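Long-range contacts in protein VIRB8 (Agrobacterium tumefaciens, PDB 2CC3), which probably acts at the bacterial surface as part of a type IV secretion system, helping to direct T-DNA transfer into plant cells: residues 14-23 and 130-138; 65-76 and 88-97. All coordinates share one frame; numbering follows the deposited sequence.

From the N terminus, helix 6-23 comes first, and its residues 14-23 meet strand segment 130-138, 107 residues further along the chain and near the C-terminal end of the periplasmic domain. Contact 1 therefore closes a long loop. Nested inside it, contact 2 closes a much shorter one, the beta hairpin of strands 69-82 and 85-96. Both contacts use the same four-stranded antiparallel sheet, in which 69-82 and 130-139 are the outermost strands within the chain, so helix 6-23 is tied to one edge strand while the hairpin builds the other side. Their centres lie about 15 Å apart, and Thr137 OG1 and Tyr90 OH, 2.9 Å apart, probably hydrogen-bond between them.

Contact 1 (14-23 and 130-138); sequences SLWEYVRLRE and LVVTSYQTS
Three aromatic and apolar side chains, Tyr18, Val132 and Tyr135, form the middle of this buried contact. Val132 CG2 sits 3.7 Å from the Tyr18 ring centroid and close to the ring normal, a CH-pi contact over the centre of the face. The same tyrosine turns its CE2 edge toward the face of Tyr135 in an offset edge-to-face pair, with planes at 68° and Tyr18 CE2 3.6 Å from Tyr135 CD1. At the start of both segments Leu130 CD1 touches Ser14 CB and Leu15 CG, the two leucine side chains crossing at about a right angle.

The aliphatic part of Arg22 packs over Tyr135. With CG anti to the backbone N (chi1 174°) and the chain extended to NE, it slides past the tyrosine so that CD makes a CH-pi contact with the ring. The guanidinium lies close by, NH1 coming 3.4 Å from Tyr135 CD2. It is held by a bond in its own plane, Arg22 NH1 to Tyr18 OH at 3.0 Å, while a water links NH1 to Tyr135 O. Tyr18 OH is also bonded to Ser41 OG.

The polar end of Tyr135 meets Glu23 nearly coplanar with the carboxylate: OH donates to OE2 at a modelled 2.5 Å, a length too short to be trusted exactly, and Glu23's bent chain brings OE2 to the ring edge.

Helix segment 14-23 crosses strand 134-138 at -60°, with axes 11.7 Å apart. This helix-on-sheet layer, in which an N-terminal helix packs on a curved antiparallel sheet, is characteristic of the NTF2-like fold to which VirB8 periplasmic domains belong.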
loop_
_atom_site.group_PDB
_atom_site.type_symbol
_atom_site.label_atom_id
_atom_site.label_comp_id
_atom_site.label_asym_id
_atom_site.label_seq_id
_atom_site.Cartn_x
_atom_site.Cartn_y
_atom_site.Cartn_z
ATOM N N SER A 14 -6.679 6.985 3.140
ATOM C CA SER A 14 -5.418 6.985 3.960
ATOM C C SER A 14 -5.663 6.303 5.336
ATOM O O SER A 14 -4.793 5.604 5.864
ATOM C CB SER A 14 -4.817 8.392 4.181
ATOM O OG SER A 14 -4.713 9.206 3.012
ATOM N N LEU A 15 -6.856 6.518 5.889
ATOM C CA LEU A 15 -7.220 5.976 7.203
ATOM C C LEU A 15 -7.411 4.486 7.151
ATOM O O LEU A 15 -6.985 3.769 8.069
ATOM C CB LEU A 15 -8.449 6.692 7.776
ATOM C CG LEU A 15 -8.240 8.154 8.197
ATOM C CD1 LEU A 15 -9.577 8.860 8.400
ATOM C CD2 LEU A 15 -7.390 8.267 9.448
ATOM N N TRP A 16 -7.968 4.011 6.034
ATOM C CA TRP A 16 -8.107 2.567 5.778
ATOM C C TRP A 16 -6.800 1.899 5.536
ATOM O O TRP A 16 -6.539 0.783 6.011
ATOM C CB TRP A 16 -9.043 2.283 4.601
ATOM C CG TRP A 16 -8.956 0.852 4.225
ATOM C CD1 TRP A 16 -8.470 0.346 3.047
ATOM C CD2 TRP A 16 -9.283 -0.272 5.034
ATOM N NE1 TRP A 16 -8.488 -1.018 3.071
ATOM C CE2 TRP A 16 -8.986 -1.430 4.280
ATOM C CE3 TRP A 16 -9.802 -0.423 6.331
ATOM C CZ2 TRP A 16 -9.197 -2.726 4.777
ATOM C CZ3 TRP A 16 -10.001 -1.709 6.823
ATOM C CH2 TRP A 16 -9.695 -2.833 6.054
ATOM N N GLU A 17 -5.956 2.549 4.748
ATOM C CA GLU A 17 -4.589 2.053 4.571
ATOM C C GLU A 17 -3.874 1.991 5.938
ATOM O O GLU A 17 -3.182 1.015 6.249
ATOM C CB GLU A 17 -3.843 2.927 3.577
ATOM C CG GLU A 17 -2.415 2.511 3.345
ATOM C CD GLU A 17 -1.599 3.608 2.702
ATOM O OE1 GLU A 17 -2.168 4.688 2.335
ATOM O OE2 GLU A 17 -0.376 3.393 2.583
ATOM N N TYR A 18 -4.073 3.016 6.763
ATOM C CA TYR A 18 -3.581 2.988 8.152
ATOM C C TYR A 18 -4.060 1.757 8.873
ATOM O O TYR A 18 -3.255 0.924 9.358
ATOM C CB TYR A 18 -3.961 4.248 8.945
ATOM C CG TYR A 18 -3.299 4.310 10.328
ATOM C CD1 TYR A 18 -2.015 4.849 10.480
ATOM C CD2 TYR A 18 -3.966 3.835 11.473
ATOM C CE1 TYR A 18 -1.405 4.912 11.738
ATOM C CE2 TYR A 18 -3.383 3.872 12.717
ATOM C CZ TYR A 18 -2.099 4.411 12.858
ATOM O OH TYR A 18 -1.501 4.448 14.095
ATOM N N VAL A 19 -5.372 1.606 8.946
ATOM C CA VAL A 19 -5.932 0.400 9.573
ATOM C C VAL A 19 -5.337 -0.866 8.981
ATOM O O VAL A 19 -4.818 -1.731 9.709
ATOM C CB VAL A 19 -7.476 0.347 9.418
ATOM C CG1 VAL A 19 -8.055 -0.945 10.023
ATOM C CG2 VAL A 19 -8.077 1.547 10.049
ATOM N N ARG A 20 -5.387 -0.980 7.652
ATOM C CA ARG A 20 -4.951 -2.207 7.031
ATOM C C ARG A 20 -3.492 -2.502 7.401
ATOM O O ARG A 20 -3.159 -3.631 7.775
ATOM C CB ARG A 20 -5.142 -2.119 5.509
ATOM C CG ARG A 20 -4.800 -3.357 4.724
ATOM C CD ARG A 20 -4.769 -3.076 3.184
ATOM N NE ARG A 20 -3.605 -2.275 2.751
ATOM C CZ ARG A 20 -2.414 -2.763 2.355
ATOM N NH1 ARG A 20 -2.155 -4.080 2.303
ATOM N NH2 ARG A 20 -1.461 -1.918 1.991
ATOM N N LEU A 21 -2.611 -1.507 7.243
ATOM C CA LEU A 21 -1.176 -1.709 7.520
ATOM C C LEU A 21 -0.921 -2.035 8.999
ATOM O O LEU A 21 -0.053 -2.829 9.337
ATOM C CB LEU A 21 -0.334 -0.488 7.079
ATOM C CG LEU A 21 -0.054 -0.233 5.586
ATOM C CD1 LEU A 21 0.431 1.174 5.408
ATOM C CD2 LEU A 21 0.953 -1.184 4.931
ATOM N N ARG A 22 -1.705 -1.432 9.880
ATOM C CA ARG A 22 -1.509 -1.620 11.309
ATOM C C ARG A 22 -2.064 -2.961 11.813
ATOM O O ARG A 22 -1.468 -3.571 12.713
ATOM C CB ARG A 22 -2.062 -0.416 12.080
ATOM C CG ARG A 22 -2.019 -0.608 13.577
ATOM C CD ARG A 22 -2.147 0.671 14.378
ATOM N NE ARG A 22 -1.959 0.354 15.802
ATOM C CZ ARG A 22 -1.832 1.266 16.751
ATOM N NH1 ARG A 22 -1.856 2.553 16.438
ATOM N NH2 ARG A 22 -1.667 0.898 18.001
ATOM N N GLU A 23 -3.162 -3.437 11.222
ATOM C CA GLU A 23 -3.874 -4.585 11.763
ATOM C C GLU A 23 -3.581 -5.889 10.997
ATOM O O GLU A 23 -3.894 -6.983 11.480
ATOM C CB GLU A 23 -5.396 -4.293 11.829
ATOM C CG GLU A 23 -5.792 -3.025 12.632
ATOM C CD GLU A 23 -5.324 -3.050 14.100
ATOM O OE1 GLU A 23 -5.078 -4.166 14.620
ATOM O OE2 GLU A 23 -5.209 -1.963 14.727
ATOM N N LEU A 130 -2.192 13.519 6.567
ATOM C CA LEU A 130 -2.923 12.937 7.677
ATOM C C LEU A 130 -1.992 12.347 8.728
ATOM O O LEU A 130 -1.087 11.582 8.415
ATOM C CB LEU A 130 -3.880 11.838 7.180
ATOM C CG LEU A 130 -5.088 12.224 6.319
ATOM C CD1 LEU A 130 -6.147 11.128 6.398
ATOM C CD2 LEU A 130 -5.685 13.596 6.748
ATOM N N VAL A 131 -2.227 12.701 9.980
ATOM C CA VAL A 131 -1.526 12.066 11.092
ATOM C C VAL A 131 -2.587 11.568 12.033
ATOM O O VAL A 131 -3.546 12.280 12.297
ATOM C CB VAL A 131 -0.629 13.075 11.825
ATOM C CG1 VAL A 131 0.303 12.380 12.841
ATOM C CG2 VAL A 131 0.145 13.871 10.807
ATOM N N VAL A 132 -2.418 10.341 12.519
ATOM C CA VAL A 132 -3.323 9.774 13.539
ATOM C C VAL A 132 -2.902 10.122 14.967
ATOM O O VAL A 132 -1.860 9.676 15.448
ATOM C CB VAL A 132 -3.469 8.244 13.404
ATOM C CG1 VAL A 132 -4.496 7.693 14.443
ATOM C CG2 VAL A 132 -3.866 7.892 11.954
ATOM N N THR A 133 -3.773 10.874 15.633
ATOM C CA THR A 133 -3.561 11.431 16.989
ATOM C C THR A 133 -4.182 10.620 18.145
ATOM O O THR A 133 -3.738 10.727 19.315
ATOM C CB THR A 133 -4.123 12.862 17.061
ATOM O OG1 THR A 133 -5.498 12.874 16.634
ATOM C CG2 THR A 133 -3.316 13.756 16.176
ATOM N N SER A 134 -5.213 9.833 17.817
ATOM C CA SER A 134 -5.725 8.782 18.682
ATOM C C SER A 134 -6.219 7.549 17.895
ATOM O O SER A 134 -6.775 7.666 16.792
ATOM C CB SER A 134 -6.815 9.321 19.611
ATOM O OG SER A 134 -7.306 8.267 20.417
ATOM N N TYR A 135 -5.993 6.374 18.473
ATOM C CA TYR A 135 -6.319 5.107 17.841
ATOM C C TYR A 135 -6.589 4.005 18.850
ATOM O O TYR A 135 -5.709 3.634 19.615
ATOM C CB TYR A 135 -5.168 4.607 17.005
ATOM C CG TYR A 135 -5.514 3.360 16.206
ATOM C CD1 TYR A 135 -6.139 3.473 14.958
ATOM C CD2 TYR A 135 -5.207 2.069 16.688
ATOM C CE1 TYR A 135 -6.431 2.338 14.195
ATOM C CE2 TYR A 135 -5.509 0.958 15.952
ATOM C CZ TYR A 135 -6.107 1.098 14.682
ATOM O OH TYR A 135 -6.433 -0.006 13.893
ATOM N N GLN A 136 -7.788 3.438 18.774
ATOM C CA GLN A 136 -8.183 2.297 19.579
ATOM C C GLN A 136 -8.977 1.337 18.707
ATOM O O GLN A 136 -9.692 1.738 17.790
ATOM C CB GLN A 136 -9.079 2.756 20.746
ATOM C CG GLN A 136 -8.415 3.699 21.764
ATOM C CD GLN A 136 -8.406 5.181 21.339
ATOM O OE1 GLN A 136 -9.357 5.675 20.708
ATOM N NE2 GLN A 136 -7.305 5.894 21.672
ATOM N N THR A 137 -8.854 0.060 18.983
ATOM C CA THR A 137 -9.665 -0.881 18.256
ATOM C C THR A 137 -10.308 -1.900 19.176
ATOM O O THR A 137 -9.786 -2.225 20.229
ATOM C CB THR A 137 -8.907 -1.488 17.057
ATOM O OG1 THR A 137 -9.790 -2.361 16.347
ATOM C CG2 THR A 137 -7.614 -2.207 17.504
ATOM N N SER A 138 -11.490 -2.341 18.801
ATOM C CA SER A 138 -12.230 -3.262 19.633
ATOM C C SER A 138 -12.788 -4.378 18.790
ATOM O O SER A 138 -13.464 -4.148 17.795
ATOM C CB SER A 138 -13.340 -2.495 20.345
ATOM O OG SER A 138 -13.845 -1.507 19.451
HETATM O O HOH W 1 -2.622 3.847 19.126
#

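Contact 2 (65-76 and 88-97); sequences LGKHGRLEVEHI and IRYKRTLIVD
Strands 69-76 and 88-96 run antiparallel, axes 4.5 Å apart at closest and directions 147° apart, as the two arms of a beta hairpin in the antiparallel sheet of this NTF2-like domain. Hydrogen-bonded pairs Arg70-Ile95, Glu72-Thr93 and Glu74-Lys91 alternate with non-hydrogen-bonded pairs such as Leu71-Leu94 and Val73-Arg92. Within the Glu72-Thr93 pair both N-H...O bonds measure 2.8 Å, evidence of regular pairing; Ile76 N extends the bonding to Arg89 O.

Leu71, Val73, Arg92 and Leu94 share one face of the sheet. Arg92 bends at chi2 and chi3 and brings its guanidinium under Leu71, whose CD2 lies over one face, away from the centre, and 3.5 Å from Arg92 CD. Arg92 NE is buried by the contact and has no partner in the model. Val73 CG1 meets Tyr90 CD1 at 3.7 Å, while Val73 CG2 packs on Arg92 CG. Trp16 of helix 6-23 also packs against Val73. At the far end of this face, Leu65 CD2 reaches Leu94 CD1 at 3.5 Å and also packs on Val96 CG1, joining the turn before the strand to the hairpin.

Arg70, Glu72, Glu74, Lys91, Thr93 and Ile95 occupy the opposite face. The Glu72 carboxylate touches Ile95 CD1, with Glu72 OE2 at 3.8 Å from that methyl, whereas Arg70 forms a salt bridge with Asp28 of the second subunit. Glu74 and Lys91 run alongside each other from neighbouring strands. Their salt bridge is carried by Lys91 NZ, which approaches Glu74 OE2 at 3.1 Å on the syn side, 23° out of the carboxylate plane.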
loop_
_atom_site.group_PDB
_atom_site.type_symbol
_atom_site.label_atom_id
_atom_site.label_comp_id
_atom_site.label_asym_id
_atom_site.label_seq_id
_atom_site.Cartn_x
_atom_site.Cartn_y
_atom_site.Cartn_z
ATOM N N LEU A 65 3.065 -15.331 15.332
ATOM C CA LEU A 65 2.877 -15.864 13.998
ATOM C C LEU A 65 4.178 -16.027 13.224
ATOM O O LEU A 65 4.352 -17.031 12.534
ATOM C CB LEU A 65 1.851 -15.033 13.216
ATOM C CG LEU A 65 0.463 -14.910 13.858
ATOM C CD1 LEU A 65 -0.373 -13.848 13.194
ATOM C CD2 LEU A 65 -0.266 -16.269 13.889
ATOM N N GLY A 66 5.089 -15.067 13.367
ATOM C CA GLY A 66 6.371 -15.092 12.675
ATOM C C GLY A 66 6.212 -15.313 11.189
ATOM O O GLY A 66 5.477 -14.597 10.495
ATOM N N LYS A 67 6.872 -16.349 10.707
ATOM C CA LYS A 67 6.916 -16.634 9.297
ATOM C C LYS A 67 5.822 -17.618 8.927
ATOM O O LYS A 67 5.597 -17.863 7.753
ATOM C CB LYS A 67 8.311 -17.176 8.945
ATOM C CG LYS A 67 9.431 -16.576 9.841
ATOM C CD LYS A 67 10.725 -16.178 9.092
ATOM C CE LYS A 67 10.499 -15.050 8.077
ATOM N NZ LYS A 67 9.883 -15.556 6.806
ATOM N N HIS A 68 5.125 -18.152 9.934
ATOM C CA HIS A 68 4.168 -19.272 9.770
ATOM C C HIS A 68 2.685 -18.900 9.802
ATOM O O HIS A 68 1.812 -19.788 9.797
ATOM C CB HIS A 68 4.392 -20.311 10.863
ATOM C CG HIS A 68 5.543 -21.221 10.603
ATOM N ND1 HIS A 68 5.424 -22.590 10.634
ATOM C CD2 HIS A 68 6.839 -20.958 10.307
ATOM C CE1 HIS A 68 6.597 -23.134 10.372
ATOM N NE2 HIS A 68 7.473 -22.166 10.173
ATOM N N GLY A 69 2.397 -17.609 9.875
ATOM C CA GLY A 69 1.032 -17.148 9.940
ATOM C C GLY A 69 0.923 -15.728 9.439
ATOM O O GLY A 69 1.920 -15.016 9.311
ATOM N N ARG A 70 -0.304 -15.326 9.158
ATOM C CA ARG A 70 -0.608 -14.001 8.636
ATOM C C ARG A 70 -1.957 -13.561 9.173
ATOM O O ARG A 70 -2.789 -14.404 9.504
ATOM C CB ARG A 70 -0.705 -14.042 7.109
ATOM C CG ARG A 70 0.603 -13.885 6.373
ATOM C CD ARG A 70 0.580 -14.663 5.051
ATOM N NE ARG A 70 -0.175 -13.991 3.989
ATOM C CZ ARG A 70 0.099 -14.112 2.687
ATOM N NH1 ARG A 70 1.114 -14.878 2.289
ATOM N NH2 ARG A 70 -0.641 -13.477 1.780
ATOM N N LEU A 71 -2.152 -12.243 9.214
ATOM C CA LEU A 71 -3.425 -11.615 9.505
ATOM C C LEU A 71 -3.812 -10.779 8.299
ATOM O O LEU A 71 -3.019 -9.969 7.830
ATOM C CB LEU A 71 -3.329 -10.732 10.766
ATOM C CG LEU A 71 -3.119 -11.363 12.154
ATOM C CD1 LEU A 71 -2.575 -10.364 13.191
ATOM C CD2 LEU A 71 -4.366 -12.047 12.703
ATOM N N GLU A 72 -5.020 -11.019 7.779
ATOM C CA GLU A 72 -5.604 -10.233 6.697
ATOM C C GLU A 72 -6.839 -9.417 7.128
ATOM O O GLU A 72 -7.604 -9.835 7.997
ATOM C CB GLU A 72 -5.937 -11.133 5.495
ATOM C CG GLU A 72 -4.697 -11.491 4.694
ATOM C CD GLU A 72 -4.935 -12.593 3.684
ATOM O OE1 GLU A 72 -6.085 -12.710 3.176
ATOM O OE2 GLU A 72 -3.964 -13.341 3.402
ATOM N N VAL A 73 -7.031 -8.265 6.474
ATOM C CA VAL A 73 -8.025 -7.295 6.877
ATOM C C VAL A 73 -8.885 -6.931 5.669
ATOM O O VAL A 73 -8.375 -6.588 4.606
ATOM C CB VAL A 73 -7.352 -6.074 7.591
ATOM C CG1 VAL A 73 -8.251 -4.860 7.636
ATOM C CG2 VAL A 73 -6.955 -6.450 9.011
ATOM N N GLU A 74 -10.199 -7.060 5.841
ATOM C CA GLU A 74 -11.176 -6.706 4.826
ATOM C C GLU A 74 -11.940 -5.510 5.310
ATOM O O GLU A 74 -12.512 -5.588 6.382
ATOM C CB GLU A 74 -12.217 -7.814 4.714
ATOM C CG GLU A 74 -11.980 -8.931 3.740
ATOM C CD GLU A 74 -12.825 -10.168 4.099
ATOM O OE1 GLU A 74 -13.956 -9.996 4.637
ATOM O OE2 GLU A 74 -12.361 -11.300 3.858
ATOM N N HIS A 75 -12.037 -4.444 4.516
ATOM C CA HIS A 75 -12.862 -3.301 4.898
ATOM C C HIS A 75 -14.316 -3.757 5.005
ATOM O O HIS A 75 -14.747 -4.622 4.213
ATOM C CB HIS A 75 -12.753 -2.210 3.851
ATOM C CG HIS A 75 -13.393 -0.904 4.232
ATOM N ND1 HIS A 75 -14.523 -0.417 3.608
ATOM C CD2 HIS A 75 -13.013 0.051 5.119
ATOM C CE1 HIS A 75 -14.827 0.765 4.115
ATOM N NE2 HIS A 75 -13.922 1.073 5.031
ATOM N N ILE A 76 -15.066 -3.181 5.956
ATOM C CA ILE A 76 -16.527 -3.323 5.928
ATOM C C ILE A 76 -17.222 -1.973 5.802
ATOM O O ILE A 76 -18.001 -1.785 4.870
ATOM C CB ILE A 76 -17.068 -4.117 7.103
ATOM C CG1 ILE A 76 -16.603 -5.569 7.017
ATOM C CG2 ILE A 76 -18.613 -3.946 7.200
ATOM C CD1 ILE A 76 -16.748 -6.319 8.321
ATOM N N ILE A 88 -14.053 2.677 11.695
ATOM C CA ILE A 88 -13.855 1.749 10.584
ATOM C C ILE A 88 -14.090 0.323 11.019
ATOM O O ILE A 88 -13.324 -0.211 11.839
ATOM C CB ILE A 88 -12.419 1.862 10.010
ATOM C CG1 ILE A 88 -12.172 3.270 9.483
ATOM C CG2 ILE A 88 -12.200 0.815 8.919
ATOM C CD1 ILE A 88 -10.778 3.508 9.028
ATOM N N ARG A 89 -15.126 -0.298 10.451
ATOM C CA ARG A 89 -15.442 -1.685 10.713
ATOM C C ARG A 89 -14.690 -2.548 9.704
ATOM O O ARG A 89 -14.690 -2.228 8.521
ATOM C CB ARG A 89 -16.945 -1.920 10.572
ATOM C CG ARG A 89 -17.449 -3.165 11.279
ATOM C CD ARG A 89 -18.258 -2.845 12.544
ATOM N NE ARG A 89 -18.292 -3.980 13.482
ATOM C CZ ARG A 89 -19.032 -5.073 13.336
ATOM N NH1 ARG A 89 -19.812 -5.257 12.284
ATOM N NH2 ARG A 89 -18.972 -6.020 14.243
ATOM N N TYR A 90 -14.047 -3.628 10.167
ATOM C CA TYR A 90 -13.282 -4.487 9.287
ATOM C C TYR A 90 -13.317 -5.882 9.817
ATOM O O TYR A 90 -13.486 -6.078 11.002
ATOM C CB TYR A 90 -11.805 -4.003 9.121
ATOM C CG TYR A 90 -10.998 -3.940 10.399
ATOM C CD1 TYR A 90 -10.163 -4.972 10.767
ATOM C CD2 TYR A 90 -11.088 -2.834 11.244
ATOM C CE1 TYR A 90 -9.450 -4.928 11.943
ATOM C CE2 TYR A 90 -10.382 -2.771 12.405
ATOM C CZ TYR A 90 -9.566 -3.825 12.768
ATOM O OH TYR A 90 -8.847 -3.750 13.949
ATOM N N LYS A 91 -13.169 -6.841 8.916
ATOM C CA LYS A 91 -13.035 -8.244 9.241
ATOM C C LYS A 91 -11.582 -8.617 9.235
ATOM O O LYS A 91 -10.837 -8.241 8.311
ATOM C CB LYS A 91 -13.769 -9.077 8.187
ATOM C CG LYS A 91 -13.650 -10.592 8.367
ATOM C CD LYS A 91 -14.674 -11.284 7.470
ATOM C CE LYS A 91 -14.387 -12.783 7.273
ATOM N NZ LYS A 91 -13.875 -13.130 5.905
ATOM N N ARG A 92 -11.181 -9.391 10.246
ATOM C CA ARG A 92 -9.794 -9.790 10.417
ATOM C C ARG A 92 -9.668 -11.313 10.397
ATOM O O ARG A 92 -10.323 -12.006 11.161
ATOM C CB ARG A 92 -9.254 -9.222 11.719
ATOM C CG ARG A 92 -7.763 -8.907 11.724
ATOM C CD ARG A 92 -7.061 -9.866 12.632
ATOM N NE ARG A 92 -6.248 -9.188 13.628
ATOM C CZ ARG A 92 -6.117 -9.577 14.897
ATOM N NH1 ARG A 92 -6.778 -10.639 15.366
ATOM N NH2 ARG A 92 -5.330 -8.883 15.712
ATOM N N THR A 93 -8.815 -11.821 9.513
ATOM C CA THR A 93 -8.687 -13.245 9.290
ATOM C C THR A 93 -7.290 -13.682 9.686
ATOM O O THR A 93 -6.293 -13.131 9.197
ATOM C CB THR A 93 -8.924 -13.572 7.803
ATOM O OG1 THR A 93 -10.128 -12.933 7.360
ATOM C CG2 THR A 93 -9.030 -15.047 7.595
ATOM N N LEU A 94 -7.239 -14.660 10.586
ATOM C CA LEU A 94 -6.011 -15.331 10.983
ATOM C C LEU A 94 -5.810 -16.586 10.117
ATOM O O LEU A 94 -6.671 -17.484 10.103
ATOM C CB LEU A 94 -6.068 -15.697 12.472
ATOM C CG LEU A 94 -4.990 -16.634 13.007
ATOM C CD1 LEU A 94 -3.645 -15.949 13.027
ATOM C CD2 LEU A 94 -5.366 -17.137 14.398
ATOM N N ILE A 95 -4.683 -16.626 9.406
ATOM C CA ILE A 95 -4.332 -17.750 8.541
ATOM C C ILE A 95 -3.049 -18.403 9.046
ATOM O O ILE A 95 -1.964 -17.855 8.907
ATOM C CB ILE A 95 -4.214 -17.317 7.034
ATOM C CG1 ILE A 95 -5.538 -16.692 6.565
ATOM C CG2 ILE A 95 -3.824 -18.506 6.132
ATOM C CD1 ILE A 95 -5.566 -16.276 5.105
ATOM N N VAL A 96 -3.193 -19.575 9.657
ATOM C CA VAL A 96 -2.061 -20.354 10.158
ATOM C C VAL A 96 -1.976 -21.705 9.431
ATOM O O VAL A 96 -2.935 -22.110 8.759
ATOM C CB VAL A 96 -2.135 -20.563 11.708
ATOM C CG1 VAL A 96 -1.760 -19.294 12.441
ATOM C CG2 VAL A 96 -3.516 -21.020 12.138
ATOM N N ASP A 97 -0.826 -22.378 9.558
ATOM C CA ASP A 97 -0.592 -23.720 9.001
ATOM C C ASP A 97 -1.516 -24.756 9.628
ATOM O O ASP A 97 -1.658 -24.786 10.849
ATOM C CB ASP A 97 0.836 -24.189 9.321
ATOM C CG ASP A 97 1.916 -23.403 8.606
ATOM O OD1 ASP A 97 1.722 -22.965 7.451
ATOM O OD2 ASP A 97 3.001 -23.267 9.216
#